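Local coordinates for protein endonuclease and methylase LlaGI (Lactococcus lactis, PDB 5FFJ) that binds DNA as a nuclease-deleted form of a Type ISP restriction-modification enzyme, with helicase-like ATPase and methyltransferase parts and a sequence-specificity domain, at residues Gly923-Ser928 and Asn1030-Gln1035; Asp927-Asp932 and Leu1257-Pro1262; Ser1184-Lys1189 and Gln1209-Pro1214. All blocks are in the same frame, centred on the assembly; numbering follows the deposited sequence.

Contact 1: Gly923-Ser928 and Asn1030-Gln1035; sequences GSYIDS and NDWINQ. With nucleotides of chain B.
The loop G923-S928 leaves strand 915-922 of the mixed sheet in the methylase region, and it meets the irregular segment N1030-Q1035 through one polar link and a patch of apolar packing. The polar link joins D927 to N1034: ND2 of N1034 donates to OD2 of D927 over 2.9 Å, with an N-H...O angle of 159°. The acceptor lies close to the amide plane of N1034, yet the donor comes from above the carboxylate plane of D927, the two flat groups being turned 51° apart. OD1 of D927 sits 3.2 Å from O of I1033, an approach of two acceptors. The carboxylate is also salt-bridged by K1259 at OD1 and K1258 at OD2.

The apolar part centres on I1033. Its CG1 takes the crowded position between backbone N and carbonyl carbon (chi1 55°), and CD1 thereby comes 3.8 Å from CG2 of I926 and equally near CB of D927. Alongside, CZ3 of W1032 approaches CE1 of Y925 at the edge of the tyrosine ring, 4.3 Å away, while CG1 of I926 lies over the rim of one tyrosine face. I947 on strand 944-951 touches Y925, I926 and W1032.

A third set of interactions faces the DNA. OG of S924 gives a weak hydrogen bond to OP1 of DC10 of chain B at 3.0 Å, and OG of S928 lies near both OP1 (3.2 Å) and O5' of DC9 of chain B. The chemistry implies a divided loop: hydroxyls meet the phosphates, whereas I926 and D927 tie the same backbone to protein.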
loop_
_atom_site.group_PDB
_atom_site.type_symbol
_atom_site.label_atom_id
_atom_site.label_comp_id
_atom_site.label_asym_id
_atom_site.label_seq_id
_atom_site.Cartn_x
_atom_site.Cartn_y
_atom_site.Cartn_z
ATOM N N GLY A 923 15.242 11.774 5.097
ATOM C CA GLY A 923 16.165 12.853 5.405
ATOM C C GLY A 923 15.598 13.890 6.355
ATOM O O GLY A 923 16.152 14.981 6.490
ATOM N N SER A 924 14.494 13.553 7.015
ATOM C CA SER A 924 13.826 14.480 7.927
ATOM C C SER A 924 14.763 14.974 9.025
ATOM O O SER A 924 14.769 16.159 9.359
ATOM C CB SER A 924 12.602 13.817 8.563
ATOM O OG SER A 924 12.978 12.713 9.366
ATOM N N TYR A 925 15.562 14.062 9.568
ATOM C CA TYR A 925 16.390 14.355 10.732
ATOM C C TYR A 925 17.393 15.484 10.498
ATOM O O TYR A 925 17.928 16.039 11.457
ATOM C CB TYR A 925 17.143 13.100 11.169
ATOM C CG TYR A 925 18.187 12.655 10.179
ATOM C CD1 TYR A 925 19.477 13.163 10.231
ATOM C CD2 TYR A 925 17.883 11.731 9.190
ATOM C CE1 TYR A 925 20.433 12.766 9.328
ATOM C CE2 TYR A 925 18.834 11.327 8.284
ATOM C CZ TYR A 925 20.106 11.848 8.358
ATOM O OH TYR A 925 21.055 11.447 7.455
ATOM N N ILE A 926 17.656 15.811 9.235
ATOM C CA ILE A 926 18.594 16.884 8.907
ATOM C C ILE A 926 18.130 18.182 9.554
ATOM O O ILE A 926 18.882 18.834 10.280
ATOM C CB ILE A 926 18.732 17.088 7.384
ATOM C CG1 ILE A 926 19.220 15.802 6.717
ATOM C CG2 ILE A 926 19.706 18.228 7.081
ATOM C CD1 ILE A 926 19.236 15.858 5.206
ATOM N N ASP A 927 16.883 18.549 9.276
ATOM C CA ASP A 927 16.246 19.688 9.924
ATOM C C ASP A 927 14.863 19.263 10.397
ATOM O O ASP A 927 13.930 19.126 9.604
ATOM C CB ASP A 927 16.157 20.883 8.974
ATOM C CG ASP A 927 16.099 22.212 9.707
ATOM O OD1 ASP A 927 16.801 22.362 10.731
ATOM O OD2 ASP A 927 15.357 23.111 9.256
ATOM N N SER A 928 14.747 19.044 11.700
ATOM C CA SER A 928 13.539 18.488 12.289
ATOM C C SER A 928 13.460 18.870 13.758
ATOM O O SER A 928 14.482 18.953 14.441
ATOM C CB SER A 928 13.518 16.965 12.130
ATOM O OG SER A 928 12.520 16.371 12.939
ATOM N N ASN A 1030 21.722 22.532 18.419
ATOM C CA ASN A 1030 22.105 21.334 17.673
ATOM C C ASN A 1030 21.502 21.336 16.268
ATOM O O ASN A 1030 21.191 20.278 15.716
ATOM C CB ASN A 1030 21.681 20.061 18.419
ATOM C CG ASN A 1030 22.149 20.039 19.863
ATOM O OD1 ASN A 1030 23.306 19.728 20.148
ATOM N ND2 ASN A 1030 21.246 20.350 20.783
ATOM N N ASP A 1031 21.331 22.530 15.703
ATOM C CA ASP A 1031 20.821 22.678 14.345
ATOM C C ASP A 1031 21.971 22.784 13.347
ATOM O O ASP A 1031 22.886 23.591 13.520
ATOM C CB ASP A 1031 19.915 23.911 14.234
ATOM C CG ASP A 1031 18.591 23.734 14.952
ATOM O OD1 ASP A 1031 18.168 22.578 15.156
ATOM O OD2 ASP A 1031 17.966 24.757 15.301
ATOM N N TRP A 1032 21.915 21.963 12.303
ATOM C CA TRP A 1032 22.923 21.981 11.249
ATOM C C TRP A 1032 22.620 23.060 10.212
ATOM O O TRP A 1032 23.507 23.821 9.821
ATOM C CB TRP A 1032 23.007 20.611 10.570
ATOM C CG TRP A 1032 23.512 19.525 11.468
ATOM C CD1 TRP A 1032 24.109 19.681 12.682
ATOM C CD2 TRP A 1032 23.459 18.115 11.224
ATOM N NE1 TRP A 1032 24.437 18.455 13.211
ATOM C CE2 TRP A 1032 24.046 17.477 12.334
ATOM C CE3 TRP A 1032 22.974 17.331 10.175
ATOM C CZ2 TRP A 1032 24.162 16.095 12.423
ATOM C CZ3 TRP A 1032 23.088 15.959 10.266
ATOM C CH2 TRP A 1032 23.677 15.354 11.381
ATOM N N ILE A 1033 21.364 23.121 9.774
ATOM C CA ILE A 1033 20.944 24.081 8.755
ATOM C C ILE A 1033 19.774 24.944 9.226
ATOM O O ILE A 1033 19.069 24.592 10.174
ATOM C CB ILE A 1033 20.546 23.369 7.448
ATOM C CG1 ILE A 1033 19.462 22.317 7.703
ATOM C CG2 ILE A 1033 21.768 22.723 6.815
ATOM C CD1 ILE A 1033 18.784 21.830 6.428
ATOM N N ASN A 1034 19.578 26.071 8.544
ATOM C CA ASN A 1034 18.559 27.043 8.918
ATOM C C ASN A 1034 18.745 27.463 10.368
ATOM O O ASN A 1034 17.778 27.604 11.113
ATOM C CB ASN A 1034 17.158 26.469 8.701
ATOM C CG ASN A 1034 16.931 26.009 7.277
ATOM O OD1 ASN A 1034 17.148 26.759 6.323
ATOM N ND2 ASN A 1034 16.500 24.763 7.123
ATOM N N GLN A 1035 20.004 27.647 10.760
ATOM C CA GLN A 1035 20.341 28.013 12.130
ATOM C C GLN A 1035 19.718 29.351 12.500
ATOM O O GLN A 1035 19.502 30.204 11.640
ATOM C CB GLN A 1035 21.859 28.063 12.312
ATOM C CG GLN A 1035 22.549 26.737 12.017
ATOM C CD GLN A 1035 24.022 26.739 12.380
ATOM O OE1 GLN A 1035 24.605 27.787 12.663
ATOM N NE2 GLN A 1035 24.634 25.557 12.373
ATOM P P DC B 9 9.226 17.074 13.586
ATOM O OP1 DC B 9 9.993 16.706 14.798
ATOM O OP2 DC B 9 9.540 18.342 12.892
ATOM O "O5'" DC B 9 9.312 15.887 12.509
ATOM C "C5'" DC B 9 9.163 14.528 12.931
ATOM C "C4'" DC B 9 8.124 13.793 12.093
ATOM O "O4'" DC B 9 6.788 14.286 12.414
ATOM C "C3'" DC B 9 8.275 13.955 10.573
ATOM O "O3'" DC B 9 8.201 12.686 9.927
ATOM C "C2'" DC B 9 7.108 14.862 10.195
ATOM C "C1'" DC B 9 6.065 14.444 11.213
ATOM N N1 DC B 9 4.941 15.436 11.427
ATOM C C2 DC B 9 3.611 14.991 11.459
ATOM O O2 DC B 9 3.370 13.787 11.309
ATOM N N3 DC B 9 2.617 15.896 11.655
ATOM C C4 DC B 9 2.909 17.188 11.813
ATOM N N4 DC B 9 1.895 18.044 12.006
ATOM C C5 DC B 9 4.253 17.660 11.784
ATOM C C6 DC B 9 5.226 16.761 11.591
ATOM P P DC B 10 8.827 12.485 8.461
ATOM O OP1 DC B 10 10.149 11.840 8.639
ATOM O OP2 DC B 10 8.752 13.779 7.743
ATOM O "O5'" DC B 10 7.815 11.462 7.759
ATOM C "C5'" DC B 10 7.674 10.146 8.276
ATOM C "C4'" DC B 10 6.211 9.745 8.380
ATOM O "O4'" DC B 10 5.425 10.867 8.879
ATOM C "C3'" DC B 10 5.564 9.329 7.053
ATOM O "O3'" DC B 10 4.900 8.071 7.188
ATOM C "C2'" DC B 10 4.595 10.466 6.745
ATOM C "C1'" DC B 10 4.237 10.977 8.128
ATOM N N1 DC B 10 3.774 12.404 8.143
ATOM C C2 DC B 10 2.427 12.715 8.393
ATOM O O2 DC B 10 1.621 11.800 8.609
ATOM N N3 DC B 10 2.046 14.018 8.393
ATOM C C4 DC B 10 2.946 14.977 8.155
ATOM N N4 DC B 10 2.530 16.248 8.163
ATOM C C5 DC B 10 4.311 14.676 7.898
ATOM C C6 DC B 10 4.676 13.393 7.900
#

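Contact 2: Asp927-Asp932 and Leu1257-Pro1262; sequences DSQSAD and LKKDLP. With nucleotides of chain B.
A salt-bridge network joins two parts of the enzyme here, linking the DNA-binding loop D927-D932 of the methylase region to the C-terminal end of helix 1254-1259 in the specificity region. D927 is its hub, with one lysine on each carboxylate oxygen. K1259 crosses the aspartate at about a right angle and places NZ 2.7 Å from OD1 of D927, which receives it on its syn lone pair. K1258, fully extended beyond CG, instead arrives tip to tip, its NZ 2.9 Å from OD2 of D927 and 29° out of the carboxylate plane. NZ of K1259 has further, weak partners in O of N1034 and, at long range, D1031. An alanine at D927 would remove both carboxylate oxygens and would probably cost both lysine salt bridges and the bond from N1034, loosening the join between loop and helix.

Q929 adds a lighter link. Its chain bends at chi2, so that NE2 gives a weak hydrogen bond of 3.3 Å to O of K1259, and OE1 lies beside CA and CG of that lysine. The same loop holds a DNA phosphate through its backbone: N of Q929 donates to OP2 of DC9 of chain B over 3.1 Å. The other non-bridging oxygen of this phosphate, OP1 of DC9 of chain B, accepts from both N and OG of S930, each 2.7 Å away.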
loop_
_atom_site.group_PDB
_atom_site.type_symbol
_atom_site.label_atom_id
_atom_site.label_comp_id
_atom_site.label_asym_id
_atom_site.label_seq_id
_atom_site.Cartn_x
_atom_site.Cartn_y
_atom_site.Cartn_z
ATOM N N ASP A 927 16.883 18.549 9.276
ATOM C CA ASP A 927 16.246 19.688 9.924
ATOM C C ASP A 927 14.863 19.263 10.397
ATOM O O ASP A 927 13.930 19.126 9.604
ATOM C CB ASP A 927 16.157 20.883 8.974
ATOM C CG ASP A 927 16.099 22.212 9.707
ATOM O OD1 ASP A 927 16.801 22.362 10.731
ATOM O OD2 ASP A 927 15.357 23.111 9.256
ATOM N N SER A 928 14.747 19.044 11.700
ATOM C CA SER A 928 13.539 18.488 12.289
ATOM C C SER A 928 13.460 18.870 13.758
ATOM O O SER A 928 14.482 18.953 14.441
ATOM C CB SER A 928 13.518 16.965 12.130
ATOM O OG SER A 928 12.520 16.371 12.939
ATOM N N GLN A 929 12.246 19.109 14.239
ATOM C CA GLN A 929 12.045 19.535 15.616
ATOM C C GLN A 929 12.530 18.481 16.604
ATOM O O GLN A 929 13.348 18.769 17.477
ATOM C CB GLN A 929 10.568 19.845 15.865
ATOM C CG GLN A 929 10.029 20.992 15.030
ATOM C CD GLN A 929 10.772 22.294 15.267
ATOM O OE1 GLN A 929 11.362 22.862 14.349
ATOM N NE2 GLN A 929 10.741 22.777 16.505
ATOM N N SER A 930 12.032 17.258 16.451
ATOM C CA SER A 930 12.286 16.200 17.422
ATOM C C SER A 930 13.577 15.425 17.152
ATOM O O SER A 930 13.826 14.399 17.786
ATOM C CB SER A 930 11.103 15.229 17.453
ATOM O OG SER A 930 10.898 14.625 16.188
ATOM N N ALA A 931 14.399 15.918 16.228
ATOM C CA ALA A 931 15.648 15.244 15.877
ATOM C C ALA A 931 16.878 16.016 16.356
ATOM O O ALA A 931 18.001 15.695 15.973
ATOM C CB ALA A 931 15.727 15.032 14.374
ATOM N N ASP A 932 16.670 17.026 17.193
ATOM C CA ASP A 932 17.784 17.809 17.716
ATOM C C ASP A 932 18.709 16.938 18.560
ATOM O O ASP A 932 19.914 17.178 18.622
ATOM C CB ASP A 932 17.278 18.991 18.545
ATOM C CG ASP A 932 16.412 18.557 19.709
ATOM O OD1 ASP A 932 15.637 17.590 19.543
ATOM O OD2 ASP A 932 16.507 19.179 20.789
ATOM N N LEU A 1257 11.024 31.722 13.240
ATOM C CA LEU A 1257 9.579 31.634 13.087
ATOM C C LEU A 1257 9.157 30.197 12.793
ATOM O O LEU A 1257 8.051 29.780 13.142
ATOM C CB LEU A 1257 9.099 32.566 11.973
ATOM C CG LEU A 1257 9.054 34.060 12.295
ATOM C CD1 LEU A 1257 8.669 34.849 11.048
ATOM C CD2 LEU A 1257 8.080 34.344 13.429
ATOM N N LYS A 1258 10.047 29.444 12.154
ATOM C CA LYS A 1258 9.792 28.038 11.863
ATOM C C LYS A 1258 10.032 27.158 13.082
ATOM O O LYS A 1258 9.222 26.288 13.399
ATOM C CB LYS A 1258 10.680 27.551 10.711
ATOM C CG LYS A 1258 10.747 26.023 10.589
ATOM C CD LYS A 1258 11.651 25.556 9.463
ATOM C CE LYS A 1258 11.759 24.041 9.477
ATOM N NZ LYS A 1258 12.606 23.525 8.378
ATOM N N LYS A 1259 11.149 27.390 13.762
ATOM C CA LYS A 1259 11.666 26.424 14.724
ATOM C C LYS A 1259 11.248 26.697 16.168
ATOM O O LYS A 1259 11.578 25.922 17.066
ATOM C CB LYS A 1259 13.193 26.375 14.621
ATOM C CG LYS A 1259 13.677 25.817 13.293
ATOM C CD LYS A 1259 15.184 25.680 13.240
ATOM C CE LYS A 1259 15.586 24.683 12.168
ATOM N NZ LYS A 1259 16.981 24.885 11.699
ATOM N N ASP A 1260 10.513 27.781 16.395
ATOM C CA ASP A 1260 9.995 28.065 17.731
ATOM C C ASP A 1260 8.935 29.160 17.693
ATOM O O ASP A 1260 8.800 29.883 16.707
ATOM C CB ASP A 1260 11.139 28.462 18.674
ATOM C CG ASP A 1260 10.735 28.430 20.141
ATOM O OD1 ASP A 1260 9.726 29.072 20.506
ATOM O OD2 ASP A 1260 11.427 27.756 20.930
ATOM N N LEU A 1261 8.172 29.250 18.776
ATOM C CA LEU A 1261 7.130 30.259 18.924
ATOM C C LEU A 1261 7.715 31.657 18.744
ATOM O O LEU A 1261 8.800 31.935 19.254
ATOM C CB LEU A 1261 6.474 30.124 20.299
ATOM C CG LEU A 1261 5.041 30.613 20.506
ATOM C CD1 LEU A 1261 4.080 29.935 19.549
ATOM C CD2 LEU A 1261 4.632 30.342 21.945
ATOM N N PRO A 1262 7.004 32.541 18.017
ATOM C CA PRO A 1262 7.543 33.874 17.711
ATOM C C PRO A 1262 7.941 34.693 18.934
ATOM O O PRO A 1262 7.426 34.480 20.031
ATOM C CB PRO A 1262 6.387 34.562 16.977
ATOM C CG PRO A 1262 5.592 33.457 16.402
ATOM C CD PRO A 1262 5.696 32.324 17.370
ATOM P P DC B 9 9.226 17.074 13.586
ATOM O OP1 DC B 9 9.993 16.706 14.798
ATOM O OP2 DC B 9 9.540 18.342 12.892
ATOM O "O5'" DC B 9 9.312 15.887 12.509
ATOM C "C5'" DC B 9 9.163 14.528 12.931
ATOM C "C4'" DC B 9 8.124 13.793 12.093
ATOM O "O4'" DC B 9 6.788 14.286 12.414
ATOM C "C3'" DC B 9 8.275 13.955 10.573
ATOM O "O3'" DC B 9 8.201 12.686 9.927
ATOM C "C2'" DC B 9 7.108 14.862 10.195
ATOM C "C1'" DC B 9 6.065 14.444 11.213
ATOM N N1 DC B 9 4.941 15.436 11.427
ATOM C C2 DC B 9 3.611 14.991 11.459
ATOM O O2 DC B 9 3.370 13.787 11.309
ATOM N N3 DC B 9 2.617 15.896 11.655
ATOM C C4 DC B 9 2.909 17.188 11.813
ATOM N N4 DC B 9 1.895 18.044 12.006
ATOM C C5 DC B 9 4.253 17.660 11.784
ATOM C C6 DC B 9 5.226 16.761 11.591
#

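Contact 3: Ser1184-Lys1189 and Gln1209-Pro1214; sequences SGQGDK and QARNLP. With nucleotides of chain B.
Q1209, just ahead of strand 1210-1214, splits its amide between DNA and protein. OE1 accepts a hydrogen bond of 2.7 Å from N4 of DC9 of chain B. NE2 turns to the facing loop and donates to O of Q1186 over 3.2 Å, nearly straight at 169°; the acceptor lies in the amide plane of Q1209, although the donor stands above the carbonyl plane of Q1186. Two bonds at the two ends of the amide thus fix its rotation, and the kink at chi2 puts it there. CB of Q1209 also comes 4.0 Å from the methyl C7 of DT8 of chain B. Because N4 of cytosine and C7 of thymine both mark the major-groove edge, these contacts are consistent with sequence reading by the specificity domain.

A1210 then enters the antiparallel sheet, pairing with S1184 of strand 1180-1184 as a non-hydrogen-bonded pair whose side chains diverge. The next residue on that side, G1185, fits by lacking a side chain: a CB would clash with O of Q1209 and NE of R1211.

R1211 bends at chi2 and sends its guanidinium to the backbone of the DNA, NH2 donating to OP2 of DT8 of chain B at 3.1 Å, near the guanidinium plane. OE1 of Q1186 lies over one face of the group, 2.9 Å from NH1 of R1211 but at an angle too poor for a hydrogen bond; the amide and guanidinium planes are 36° apart. Beyond it, N1212 bonds by backbone to D1058, and L1213 to I1181.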
loop_
_atom_site.group_PDB
_atom_site.type_symbol
_atom_site.label_atom_id
_atom_site.label_comp_id
_atom_site.label_asym_id
_atom_site.label_seq_id
_atom_site.Cartn_x
_atom_site.Cartn_y
_atom_site.Cartn_z
ATOM N N SER A 1184 1.366 29.823 12.210
ATOM C CA SER A 1184 2.112 28.629 11.841
ATOM C C SER A 1184 2.861 28.169 13.085
ATOM O O SER A 1184 3.304 28.998 13.884
ATOM C CB SER A 1184 3.080 28.903 10.683
ATOM O OG SER A 1184 2.459 29.635 9.642
ATOM N N GLY A 1185 2.995 26.859 13.255
ATOM C CA GLY A 1185 3.568 26.311 14.470
ATOM C C GLY A 1185 4.815 25.485 14.247
ATOM O O GLY A 1185 4.831 24.576 13.421
ATOM N N GLN A 1186 5.870 25.870 14.960
ATOM C CA GLN A 1186 6.994 25.002 15.298
ATOM C C GLN A 1186 7.327 23.911 14.259
ATOM O O GLN A 1186 7.042 22.730 14.460
ATOM C CB GLN A 1186 6.708 24.374 16.673
ATOM C CG GLN A 1186 7.646 24.840 17.788
ATOM C CD GLN A 1186 7.038 24.694 19.175
ATOM O OE1 GLN A 1186 5.870 25.020 19.390
ATOM N NE2 GLN A 1186 7.834 24.211 20.123
ATOM N N GLY A 1187 7.910 24.324 13.135
ATOM C CA GLY A 1187 8.488 23.386 12.187
ATOM C C GLY A 1187 7.705 23.140 10.906
ATOM O O GLY A 1187 7.832 22.073 10.303
ATOM N N ASP A 1188 6.903 24.117 10.488
ATOM C CA ASP A 1188 6.315 24.111 9.150
ATOM C C ASP A 1188 7.419 24.430 8.169
ATOM O O ASP A 1188 8.275 25.268 8.449
ATOM C CB ASP A 1188 5.192 25.145 9.004
ATOM C CG ASP A 1188 3.800 24.549 9.169
ATOM O OD1 ASP A 1188 3.577 23.394 8.747
ATOM O OD2 ASP A 1188 2.920 25.257 9.703
ATOM N N LYS A 1189 7.387 23.781 7.015
ATOM C CA LYS A 1189 8.361 24.053 5.972
ATOM C C LYS A 1189 7.915 25.242 5.130
ATOM O O LYS A 1189 8.739 25.953 4.559
ATOM C CB LYS A 1189 8.559 22.821 5.093
ATOM C CG LYS A 1189 9.048 21.592 5.848
ATOM C CD LYS A 1189 9.496 20.503 4.890
ATOM C CE LYS A 1189 10.060 19.318 5.646
ATOM N NZ LYS A 1189 10.765 18.341 4.767
ATOM N N GLN A 1209 0.707 22.026 12.034
ATOM C CA GLN A 1209 0.559 22.252 13.469
ATOM C C GLN A 1209 0.404 23.748 13.737
ATOM O O GLN A 1209 1.339 24.523 13.544
ATOM C CB GLN A 1209 1.752 21.681 14.248
ATOM C CG GLN A 1209 3.121 22.132 13.755
ATOM C CD GLN A 1209 3.691 21.235 12.674
ATOM O OE1 GLN A 1209 2.958 20.543 11.971
ATOM N NE2 GLN A 1209 5.012 21.232 12.546
ATOM N N ALA A 1210 -0.786 24.155 14.165
ATOM C CA ALA A 1210 -1.082 25.573 14.346
ATOM C C ALA A 1210 -1.262 25.928 15.812
ATOM O O ALA A 1210 -2.038 25.297 16.530
ATOM C CB ALA A 1210 -2.327 25.964 13.564
ATOM N N ARG A 1211 -0.530 26.949 16.241
ATOM C CA ARG A 1211 -0.689 27.515 17.570
ATOM C C ARG A 1211 -1.617 28.719 17.464
ATOM O O ARG A 1211 -1.653 29.385 16.426
ATOM C CB ARG A 1211 0.667 27.925 18.156
ATOM C CG ARG A 1211 1.838 27.018 17.764
ATOM C CD ARG A 1211 1.684 25.624 18.373
ATOM N NE ARG A 1211 2.496 24.623 17.674
ATOM C CZ ARG A 1211 3.241 23.690 18.260
ATOM N NH1 ARG A 1211 3.311 23.598 19.583
ATOM N NH2 ARG A 1211 3.929 22.837 17.510
ATOM N N ASN A 1212 -2.375 28.991 18.521
ATOM C CA ASN A 1212 -3.194 30.196 18.569
ATOM C C ASN A 1212 -3.004 30.927 19.888
ATOM O O ASN A 1212 -2.660 30.324 20.908
ATOM C CB ASN A 1212 -4.675 29.871 18.350
ATOM C CG ASN A 1212 -5.227 28.918 19.385
ATOM O OD1 ASN A 1212 -5.641 29.334 20.467
ATOM N ND2 ASN A 1212 -5.250 27.631 19.054
ATOM N N LEU A 1213 -3.226 32.234 19.846
ATOM C CA LEU A 1213 -2.964 33.110 20.976
ATOM C C LEU A 1213 -4.241 33.835 21.383
ATOM O O LEU A 1213 -4.539 34.907 20.856
ATOM C CB LEU A 1213 -1.861 34.104 20.613
ATOM C CG LEU A 1213 -0.540 33.413 20.261
ATOM C CD1 LEU A 1213 0.301 34.270 19.345
ATOM C CD2 LEU A 1213 0.227 33.070 21.529
ATOM N N PRO A 1214 -5.004 33.250 22.321
ATOM C CA PRO A 1214 -6.328 33.786 22.656
ATOM C C PRO A 1214 -6.280 35.156 23.317
ATOM O O PRO A 1214 -5.321 35.483 24.015
ATOM C CB PRO A 1214 -6.892 32.739 23.620
ATOM C CG PRO A 1214 -5.701 32.120 24.238
ATOM C CD PRO A 1214 -4.651 32.099 23.169
ATOM P P DT B 8 7.178 20.080 18.839
ATOM O OP1 DT B 8 8.565 20.261 19.325
ATOM O OP2 DT B 8 6.371 21.274 18.499
ATOM O "O5'" DT B 8 7.196 19.126 17.552
ATOM C "C5'" DT B 8 7.557 17.746 17.686
ATOM C "C4'" DT B 8 7.296 16.981 16.396
ATOM O "O4'" DT B 8 5.988 16.326 16.472
ATOM C "C3'" DT B 8 7.233 17.839 15.137
ATOM O "O3'" DT B 8 7.673 17.103 13.997
ATOM C "C2'" DT B 8 5.751 18.166 15.072
ATOM C "C1'" DT B 8 5.160 16.812 15.426
ATOM N N1 DT B 8 3.716 16.827 15.888
ATOM C C2 DT B 8 2.965 15.677 15.764
ATOM O O2 DT B 8 3.400 14.640 15.299
ATOM N N3 DT B 8 1.678 15.780 16.212
ATOM C C4 DT B 8 1.072 16.887 16.754
ATOM O O4 DT B 8 -0.093 16.866 17.122
ATOM C C5 DT B 8 1.905 18.067 16.851
ATOM C C7 DT B 8 1.358 19.348 17.422
ATOM C C6 DT B 8 3.172 17.980 16.419
ATOM P P DC B 9 9.226 17.074 13.586
ATOM O OP1 DC B 9 9.993 16.706 14.798
ATOM O OP2 DC B 9 9.540 18.342 12.892
ATOM O "O5'" DC B 9 9.312 15.887 12.509
ATOM C "C5'" DC B 9 9.163 14.528 12.931
ATOM C "C4'" DC B 9 8.124 13.793 12.093
ATOM O "O4'" DC B 9 6.788 14.286 12.414
ATOM C "C3'" DC B 9 8.275 13.955 10.573
ATOM O "O3'" DC B 9 8.201 12.686 9.927
ATOM C "C2'" DC B 9 7.108 14.862 10.195
ATOM C "C1'" DC B 9 6.065 14.444 11.213
ATOM N N1 DC B 9 4.941 15.436 11.427
ATOM C C2 DC B 9 3.611 14.991 11.459
ATOM O O2 DC B 9 3.370 13.787 11.309
ATOM N N3 DC B 9 2.617 15.896 11.655
ATOM C C4 DC B 9 2.909 17.188 11.813
ATOM N N4 DC B 9 1.895 18.044 12.006
ATOM C C5 DC B 9 4.253 17.660 11.784
ATOM C C6 DC B 9 5.226 16.761 11.591
#

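Overall arrangement
Contacts 1 and 2 start from one loop, between strand 915-922 and helix 932-941, share D927 and S928, and have centres about 9 Å apart. Contact 3 lies about 11 Å from contact 2 and about 18 Å from contact 1, centre to centre, at the end of a four-stranded antiparallel sheet of the specificity region, where strand 1210-1214 meets the loop after strand 1180-1184. Along the chain contact 1 closes first; contact 3 then falls inside the long excursion closed by contact 2. Contact 2 touches contact 1 through K1259 and contact 3 through Q929 and K1258. Methylase and specificity regions therefore meet along the same run of DNA, where successive nucleotides of chain B are held.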